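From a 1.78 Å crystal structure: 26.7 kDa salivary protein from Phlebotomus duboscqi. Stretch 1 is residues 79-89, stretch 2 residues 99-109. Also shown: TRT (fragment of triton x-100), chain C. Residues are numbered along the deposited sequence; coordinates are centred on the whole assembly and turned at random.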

ATOM      1  N   ILE A  79       6.143   2.449  22.301  1.00 18.42           N
ATOM      2  CA  ILE A  79       4.743   2.737  22.003  1.00 16.79           C
ATOM      3  C   ILE A  79       4.438   4.179  22.381  1.00 15.08           C
ATOM      4  O   ILE A  79       4.638   4.566  23.540  1.00 17.63           O
ATOM      5  CB  ILE A  79       3.802   1.774  22.743  1.00 21.13           C
ATOM      6  CG1 ILE A  79       4.159   0.324  22.408  1.00 29.48           C
ATOM      7  CG2 ILE A  79       2.347   2.089  22.390  1.00 21.61           C
ATOM      8  CD1 ILE A  79       4.076   0.008  20.946  1.00 27.10           C
ATOM      9  N   PRO A  80       3.939   5.001  21.464  1.00 21.02           N
ATOM     10  CA  PRO A  80       3.697   6.408  21.794  1.00 27.51           C
ATOM     11  C   PRO A  80       2.466   6.591  22.672  1.00 26.45           C
ATOM     12  O   PRO A  80       1.619   5.706  22.814  1.00 15.79           O
ATOM     13  CB  PRO A  80       3.511   7.067  20.426  1.00 31.26           C
ATOM     14  CG  PRO A  80       3.138   5.974  19.506  1.00 27.88           C
ATOM     15  CD  PRO A  80       3.676   4.691  20.048  1.00 25.98           C
ATOM     16  N   GLY A  81       2.388   7.766  23.293  1.00 24.45           N
ATOM     17  CA  GLY A  81       1.196   8.130  24.026  1.00 21.61           C
ATOM     18  C   GLY A  81       0.062   8.489  23.088  1.00 15.63           C
ATOM     19  O   GLY A  81       0.228   8.603  21.874  1.00 23.03           O
ATOM     20  N   GLY A  82      -1.124   8.666  23.668  1.00 19.46           N
ATOM     21  CA  GLY A  82      -2.270   9.103  22.889  1.00 16.68           C
ATOM     22  C   GLY A  82      -2.882   8.049  21.997  1.00 15.87           C
ATOM     23  O   GLY A  82      -3.545   8.395  21.012  1.00 14.31           O
ATOM     24  N   ILE A  83      -2.663   6.765  22.297  1.00 14.80           N
ATOM     25  CA  ILE A  83      -3.264   5.704  21.493  1.00 17.00           C
ATOM     26  C   ILE A  83      -4.780   5.704  21.652  1.00 13.66           C
ATOM     27  O   ILE A  83      -5.508   5.318  20.732  1.00 12.48           O
ATOM     28  CB  ILE A  83      -2.652   4.342  21.873  1.00 15.72           C
ATOM     29  CG1 ILE A  83      -1.148   4.343  21.613  1.00 19.64           C
ATOM     30  CG2 ILE A  83      -3.321   3.190  21.106  1.00 11.07           C
ATOM     31  CD1 ILE A  83      -0.794   4.610  20.203  1.00 19.81           C
ATOM     32  N   ASN A  84      -5.286   6.143  22.809  1.00 11.07           N
ATOM     33  CA  ASN A  84      -6.728   6.153  23.016  1.00 14.15           C
ATOM     34  C   ASN A  84      -7.434   6.992  21.958  1.00 14.52           C
ATOM     35  O   ASN A  84      -8.490   6.600  21.454  1.00 13.03           O
ATOM     36  CB  ASN A  84      -7.055   6.659  24.422  1.00 15.71           C
ATOM     37  CG  ASN A  84      -6.555   8.063  24.667  1.00 24.47           C
ATOM     38  OD1 ASN A  84      -5.485   8.448  24.192  1.00 26.84           O
ATOM     39  ND2 ASN A  84      -7.326   8.841  25.419  1.00 30.57           N
ATOM     40  N   THR A  85      -6.843   8.128  21.571  1.00 12.63           N
ATOM     41  CA  THR A  85      -7.498   9.004  20.600  1.00 12.03           C
ATOM     42  C   THR A  85      -7.625   8.338  19.236  1.00 12.24           C
ATOM     43  O   THR A  85      -8.613   8.550  18.524  1.00 13.43           O
ATOM     44  CB  THR A  85      -6.724  10.315  20.472  1.00 15.55           C
ATOM     45  OG1 THR A  85      -6.582  10.905  21.766  1.00 14.90           O
ATOM     46  CG2 THR A  85      -7.449  11.292  19.540  1.00 14.36           C
ATOM     47  N   ILE A  86      -6.636   7.531  18.848  1.00  8.65           N
ATOM     48  CA  ILE A  86      -6.713   6.893  17.535  1.00  7.56           C
ATOM     49  C   ILE A  86      -7.578   5.644  17.535  1.00 11.08           C
ATOM     50  O   ILE A  86      -7.889   5.125  16.454  1.00  8.93           O
ATOM     51  CB  ILE A  86      -5.315   6.537  16.996  1.00  9.60           C
ATOM     52  CG1 ILE A  86      -4.758   5.285  17.678  1.00  8.02           C
ATOM     53  CG2 ILE A  86      -4.367   7.707  17.188  1.00 11.80           C
ATOM     54  CD1 ILE A  86      -3.479   4.798  16.998  1.00 10.14           C
ATOM     55  N   SER A  87      -8.006   5.175  18.705  1.00  7.89           N
ATOM     56  CA  SER A  87      -8.742   3.924  18.817  1.00  8.27           C
ATOM     57  C   SER A  87     -10.249   4.154  18.781  1.00 14.54           C
ATOM     58  O   SER A  87     -10.751   5.231  19.117  1.00 11.46           O
ATOM     59  CB  SER A  87      -8.370   3.175  20.107  1.00  9.81           C
ATOM     60  OG  SER A  87      -6.966   3.171  20.329  1.00 11.86           O
ATOM     61  N   GLY A  88     -10.965   3.127  18.345  1.00 12.80           N
ATOM     62  CA  GLY A  88     -12.409   3.167  18.338  1.00 11.89           C
ATOM     63  C   GLY A  88     -12.989   3.512  16.981  1.00 13.87           C
ATOM     64  O   GLY A  88     -12.287   3.950  16.064  1.00 14.86           O
ATOM     65  N   PRO A  89     -14.302   3.343  16.833  1.00 14.77           N
ATOM     66  CA  PRO A  89     -14.914   3.496  15.508  1.00 13.49           C
ATOM     67  C   PRO A  89     -14.902   4.938  15.021  1.00 10.39           C
ATOM     68  O   PRO A  89     -15.089   5.883  15.791  1.00 16.47           O
ATOM     69  CB  PRO A  89     -16.345   2.987  15.720  1.00 17.18           C
ATOM     70  CG  PRO A  89     -16.599   3.202  17.177  1.00 18.38           C
ATOM     71  CD  PRO A  89     -15.284   2.952  17.860  1.00 20.38           C
ATOM     72  N   ASP A  99      -8.908  13.527  11.913  1.00  6.28           N
ATOM     73  CA  ASP A  99      -9.002  14.164  13.223  1.00  6.44           C
ATOM     74  C   ASP A  99      -8.589  13.216  14.333  1.00  8.79           C
ATOM     75  O   ASP A  99      -8.050  13.655  15.360  1.00  9.73           O
ATOM     76  CB  ASP A  99     -10.428  14.658  13.487  1.00  8.53           C
ATOM     77  CG  ASP A  99     -10.796  15.877  12.653  1.00 15.59           C
ATOM     78  OD1 ASP A  99      -9.900  16.527  12.067  1.00 14.48           O
ATOM     79  OD2 ASP A  99     -12.000  16.189  12.589  1.00 16.95           O
ATOM     80  N   LYS A 100      -8.858  11.923  14.161  1.00  6.65           N
ATOM     81  CA  LYS A 100      -8.490  10.959  15.179  1.00  8.33           C
ATOM     82  C   LYS A 100      -7.004  10.671  15.189  1.00  8.49           C
ATOM     83  O   LYS A 100      -6.485  10.228  16.215  1.00  8.70           O
ATOM     84  CB  LYS A 100      -9.285   9.666  14.985  1.00 15.28           C
ATOM     85  CG  LYS A 100     -10.670   9.748  15.626  1.00 20.90           C
ATOM     86  CD  LYS A 100     -11.494   8.501  15.358  1.00 29.45           C
ATOM     87  CE  LYS A 100     -11.030   7.326  16.203  1.00 27.87           C
ATOM     88  NZ  LYS A 100     -11.729   7.277  17.519  1.00 29.17           N
ATOM     89  N   THR A 101      -6.293  10.950  14.095  1.00  7.90           N
ATOM     90  CA  THR A 101      -4.898  10.563  14.038  1.00  6.86           C
ATOM     91  C   THR A 101      -3.915  11.721  13.910  1.00  6.93           C
ATOM     92  O   THR A 101      -2.710  11.481  14.022  1.00  7.07           O
ATOM     93  CB  THR A 101      -4.664   9.569  12.890  1.00 11.71           C
ATOM     94  OG1 THR A 101      -5.159  10.099  11.664  1.00 10.98           O
ATOM     95  CG2 THR A 101      -5.406   8.300  13.165  1.00 15.28           C
ATOM     96  N   ILE A 102      -4.369  12.960  13.722  1.00  6.88           N
ATOM     97  CA  ILE A 102      -3.412  14.013  13.376  1.00  6.95           C
ATOM     98  C   ILE A 102      -2.519  14.353  14.570  1.00  7.31           C
ATOM     99  O   ILE A 102      -1.315  14.567  14.407  1.00  9.14           O
ATOM    100  CB  ILE A 102      -4.138  15.252  12.807  1.00  6.81           C
ATOM    101  CG1 ILE A 102      -3.136  16.313  12.321  1.00  6.90           C
ATOM    102  CG2 ILE A 102      -5.102  15.838  13.822  1.00  6.91           C
ATOM    103  CD1 ILE A 102      -2.031  15.791  11.381  1.00  6.87           C
ATOM    104  N   ASN A 103      -3.071  14.377  15.789  1.00  8.24           N
ATOM    105  CA  ASN A 103      -2.221  14.648  16.950  1.00  9.31           C
ATOM    106  C   ASN A 103      -1.266  13.491  17.212  1.00  8.04           C
ATOM    107  O   ASN A 103      -0.117  13.705  17.611  1.00  8.32           O
ATOM    108  CB  ASN A 103      -3.067  14.913  18.197  1.00 16.63           C
ATOM    109  CG  ASN A 103      -3.629  16.313  18.225  1.00 31.06           C
ATOM    110  OD1 ASN A 103      -3.071  17.229  17.625  1.00 40.20           O
ATOM    111  ND2 ASN A 103      -4.736  16.488  18.934  1.00 40.33           N
ATOM    112  N   PHE A 104      -1.738  12.258  17.024  1.00  7.87           N
ATOM    113  CA  PHE A 104      -0.856  11.099  17.123  1.00  7.95           C
ATOM    114  C   PHE A 104       0.316  11.231  16.159  1.00  7.88           C
ATOM    115  O   PHE A 104       1.470  10.969  16.523  1.00  8.47           O
ATOM    116  CB  PHE A 104      -1.674   9.840  16.846  1.00  7.74           C
ATOM    117  CG  PHE A 104      -0.873   8.577  16.753  1.00 10.02           C
ATOM    118  CD1 PHE A 104      -0.395   7.958  17.891  1.00 14.32           C
ATOM    119  CD2 PHE A 104      -0.639   7.985  15.524  1.00 12.21           C
ATOM    120  CE1 PHE A 104       0.318   6.778  17.793  1.00 16.43           C
ATOM    121  CE2 PHE A 104       0.079   6.811  15.427  1.00 14.24           C
ATOM    122  CZ  PHE A 104       0.555   6.213  16.559  1.00 12.25           C
ATOM    123  N   PHE A 105       0.041  11.670  14.932  1.00  7.59           N
ATOM    124  CA  PHE A 105       1.115  11.916  13.972  1.00  7.56           C
ATOM    125  C   PHE A 105       2.012  13.060  14.430  1.00  7.88           C
ATOM    126  O   PHE A 105       3.238  12.904  14.550  1.00  8.77           O
ATOM    127  CB  PHE A 105       0.531  12.235  12.592  1.00  7.97           C
ATOM    128  CG  PHE A 105       1.579  12.652  11.611  1.00  8.79           C
ATOM    129  CD1 PHE A 105       2.410  11.700  11.033  1.00 13.95           C
ATOM    130  CD2 PHE A 105       1.786  13.992  11.329  1.00  7.35           C
ATOM    131  CE1 PHE A 105       3.412  12.071  10.157  1.00 12.93           C
ATOM    132  CE2 PHE A 105       2.781  14.381  10.448  1.00  9.24           C
ATOM    133  CZ  PHE A 105       3.596  13.414   9.857  1.00  9.09           C
ATOM    134  N   ASN A 106       1.413  14.223  14.693  1.00  9.00           N
ATOM    135  CA  ASN A 106       2.201  15.415  14.989  1.00  8.23           C
ATOM    136  C   ASN A 106       3.068  15.229  16.220  1.00 11.22           C
ATOM    137  O   ASN A 106       4.144  15.823  16.308  1.00 10.73           O
ATOM    138  CB  ASN A 106       1.295  16.622  15.203  1.00  8.22           C
ATOM    139  CG  ASN A 106       0.744  17.179  13.916  1.00  8.47           C
ATOM    140  OD1 ASN A 106       1.347  17.036  12.856  1.00 11.35           O
ATOM    141  ND2 ASN A 106      -0.406  17.855  14.006  1.00 10.11           N
ATOM    142  N   ASN A 107       2.607  14.445  17.191  1.00  8.74           N
ATOM    143  CA  ASN A 107       3.307  14.300  18.458  1.00  9.19           C
ATOM    144  C   ASN A 107       4.323  13.166  18.447  1.00  9.27           C
ATOM    145  O   ASN A 107       5.022  12.964  19.445  1.00  9.67           O
ATOM    146  CB  ASN A 107       2.298  14.072  19.599  1.00  9.29           C
ATOM    147  CG  ASN A 107       1.344  15.243  19.776  1.00 10.67           C
ATOM    148  OD1 ASN A 107       1.607  16.341  19.289  1.00  9.71           O
ATOM    149  ND2 ASN A 107       0.231  15.016  20.491  1.00 11.74           N
ATOM    150  N   ASN A 108       4.430  12.424  17.348  1.00  8.93           N
ATOM    151  CA  ASN A 108       5.348  11.295  17.308  1.00  8.98           C
ATOM    152  C   ASN A 108       6.010  11.157  15.952  1.00  8.76           C
ATOM    153  O   ASN A 108       6.320  10.038  15.536  1.00  8.62           O
ATOM    154  CB  ASN A 108       4.623   9.994  17.642  1.00  8.82           C
ATOM    155  CG  ASN A 108       3.997  10.032  19.006  1.00 14.52           C
ATOM    156  OD1 ASN A 108       4.685   9.846  20.000  1.00 14.18           O
ATOM    157  ND2 ASN A 108       2.700  10.300  19.067  1.00 10.95           N
ATOM    158  N   VAL A 109       6.253  12.277  15.256  1.00  9.22           N
ATOM    159  CA  VAL A 109       6.594  12.206  13.835  1.00 11.79           C
ATOM    160  C   VAL A 109       7.810  11.322  13.612  1.00  8.63           C
ATOM    161  O   VAL A 109       7.795  10.411  12.778  1.00  8.36           O
ATOM    162  CB  VAL A 109       6.844  13.607  13.249  1.00 15.48           C
ATOM    163  CG1 VAL A 109       7.093  13.470  11.736  1.00 18.53           C
ATOM    164  CG2 VAL A 109       5.690  14.536  13.523  1.00 25.52           C
TER
HETATM  165  C25 TRT C 301       9.281  11.274  -3.970  1.00 34.71           C
HETATM  166  O24 TRT C 301       9.038  10.418  -2.857  1.00 38.21           O
HETATM  167  C23 TRT C 301       8.327  11.053  -1.795  1.00 32.88           C
HETATM  168  C22 TRT C 301       7.819   9.953  -0.872  1.00 36.26           C
HETATM  169  O21 TRT C 301       7.262  10.467   0.338  1.00 26.62           O
HETATM  170  C20 TRT C 301       6.888   9.367   1.159  1.00 23.53           C
HETATM  171  C19 TRT C 301       6.462   9.874   2.524  1.00 12.66           C
HETATM  172  O18 TRT C 301       5.077  10.208   2.485  1.00 15.22           O
HETATM  173  C17 TRT C 301       4.876  11.473   3.081  1.00 11.02           C
HETATM  174  C16 TRT C 301       4.232  11.320   4.444  1.00 13.94           C
HETATM  175  O15 TRT C 301       2.819  11.127   4.323  1.00 14.09           O
HETATM  176  C12 TRT C 301       2.126  10.561   5.378  1.00  7.83           C
HETATM  177  C13 TRT C 301       2.609  10.669   6.678  1.00  7.15           C
HETATM  178  C14 TRT C 301       1.909  10.096   7.745  1.00  6.58           C
HETATM  179  C11 TRT C 301       0.941   9.875   5.147  1.00  8.46           C
HETATM  180  C10 TRT C 301       0.242   9.306   6.208  1.00  7.60           C
HETATM  181  C9  TRT C 301       0.716   9.407   7.510  1.00  6.38           C
HETATM  182  C6  TRT C 301      -0.062   8.771   8.625  1.00  9.42           C
HETATM  183  C8  TRT C 301      -0.814   9.901   9.319  1.00 11.88           C
HETATM  184  C7  TRT C 301      -1.101   7.817   8.045  1.00  8.70           C
HETATM  185  C5  TRT C 301       0.889   8.115   9.652  1.00 11.03           C
HETATM  186  C1  TRT C 301       1.659   6.803   9.377  1.00 17.49           C
HETATM  187  C2  TRT C 301       2.276   6.671   7.989  1.00 22.53           C
HETATM  188  C4  TRT C 301       2.797   6.737  10.387  1.00 20.06           C
HETATM  189  C3  TRT C 301       0.827   5.552   9.627  1.00 19.11           C
HETATM  190  O   HOH W   1       1.058  10.895  21.307  1.00 27.71           O
HETATM  191  O   HOH W   2       4.338  10.010  22.863  1.00 41.19           O
HETATM  192  O   HOH W   3     -10.876   9.503  19.550  1.00 33.76           O
HETATM  193  O   HOH W   4     -14.527   6.203  18.400  1.00 39.47           O

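A single direct hydrogen bond joins the two stretches, and four waters carry the rest of the polar contact, two at each end of an apolar centre. The direct bond runs from Lys100 NZ to Ser87 O, 2.8 Å. The same ammonium group donates to two waters: water 3, 3.1 Å from Lys100 NZ, gives a hydrogen bond to Thr85 O at 2.7 Å, and water 4, also 3.1 Å from Lys100 NZ, gives one to Pro89 O at 2.7 Å. One lysine thus gathers three carbonyls from the end of stretch 1, a task suited to a long side chain with three N-H donors. Its CA-to-CB bond points sideways, but the chain bends at chi3 (75°, p) and chi4 (89°, p), and its end comes nearer to stretch 1; Lys100 CE lies 3.6 Å from Gly88 O. Gly88 has phi/psi of 99/169, where a CB would be jammed against the preceding carbonyl oxygen and crowded by Pro89 CD, so the backbone here calls for glycine.

At the other end, Asn108 uses both halves of its amide. Water 1 accepts from Asn108 ND2 (2.8 Å) and donates to Gly81 O (2.5 Å); water 2 donates to Asn108 OD1 (2.9 Å) and accepts from Gly81 N (3.0 Å). The backbone of Gly81 is therefore held through water at both its N and its O, while Asn108 ND2 also donates to Phe104 O within its own stretch (2.9 Å, nearly straight at 168°), which steadies the amide. Pro80 CB packs against Asn108 OD1 at 3.0 Å, a close contact but an apolar carbon against an oxygen.

Between these ends sits the buried ring of Phe104, whose CA-to-CB bond points toward stretch 1, with chi1 at 173° (t). Ile86 CD1 lies over one face, 4.2 Å from the ring centroid and 6° off the normal, a CH-pi contact. Pro80 CG and Ile83 CD1 each approach Phe104 CE1 to 3.4 Å, and Gly81 O lies near the ring plane at its edge, 4.1 Å from Phe104 CD1. Ile83 starts away from stretch 2, yet its end returns to the ring.

With chi1 at 77° (p) and chi2 at 171° (t), Ile86 lays CD1 over the ring face, and its CG2 also packs on the phenylalanine, 3.6 Å from Phe104 CG and 3.5 Å from Phe104 CB, while lying 3.4 Å from Lys100 O. Its backbone also comes close, Ile86 CA making a CA-H...O contact with Lys100 O at 3.6 Å. Here the CA atoms of Ile86 and Lys100 are 5.0 Å apart.

Stretch 1 is shaped by its own turns. Gly82 has a positive phi (75°), which favours glycine, and leads into the weakly bonded helix about 83-86. Ser87 faces its CB away from stretch 2, and its OG donates to Ile83 O at 2.6 Å, while the carbonyl O of the same residue accepts from Lys100 NZ. In all, 505 Å² is buried, both sides summed.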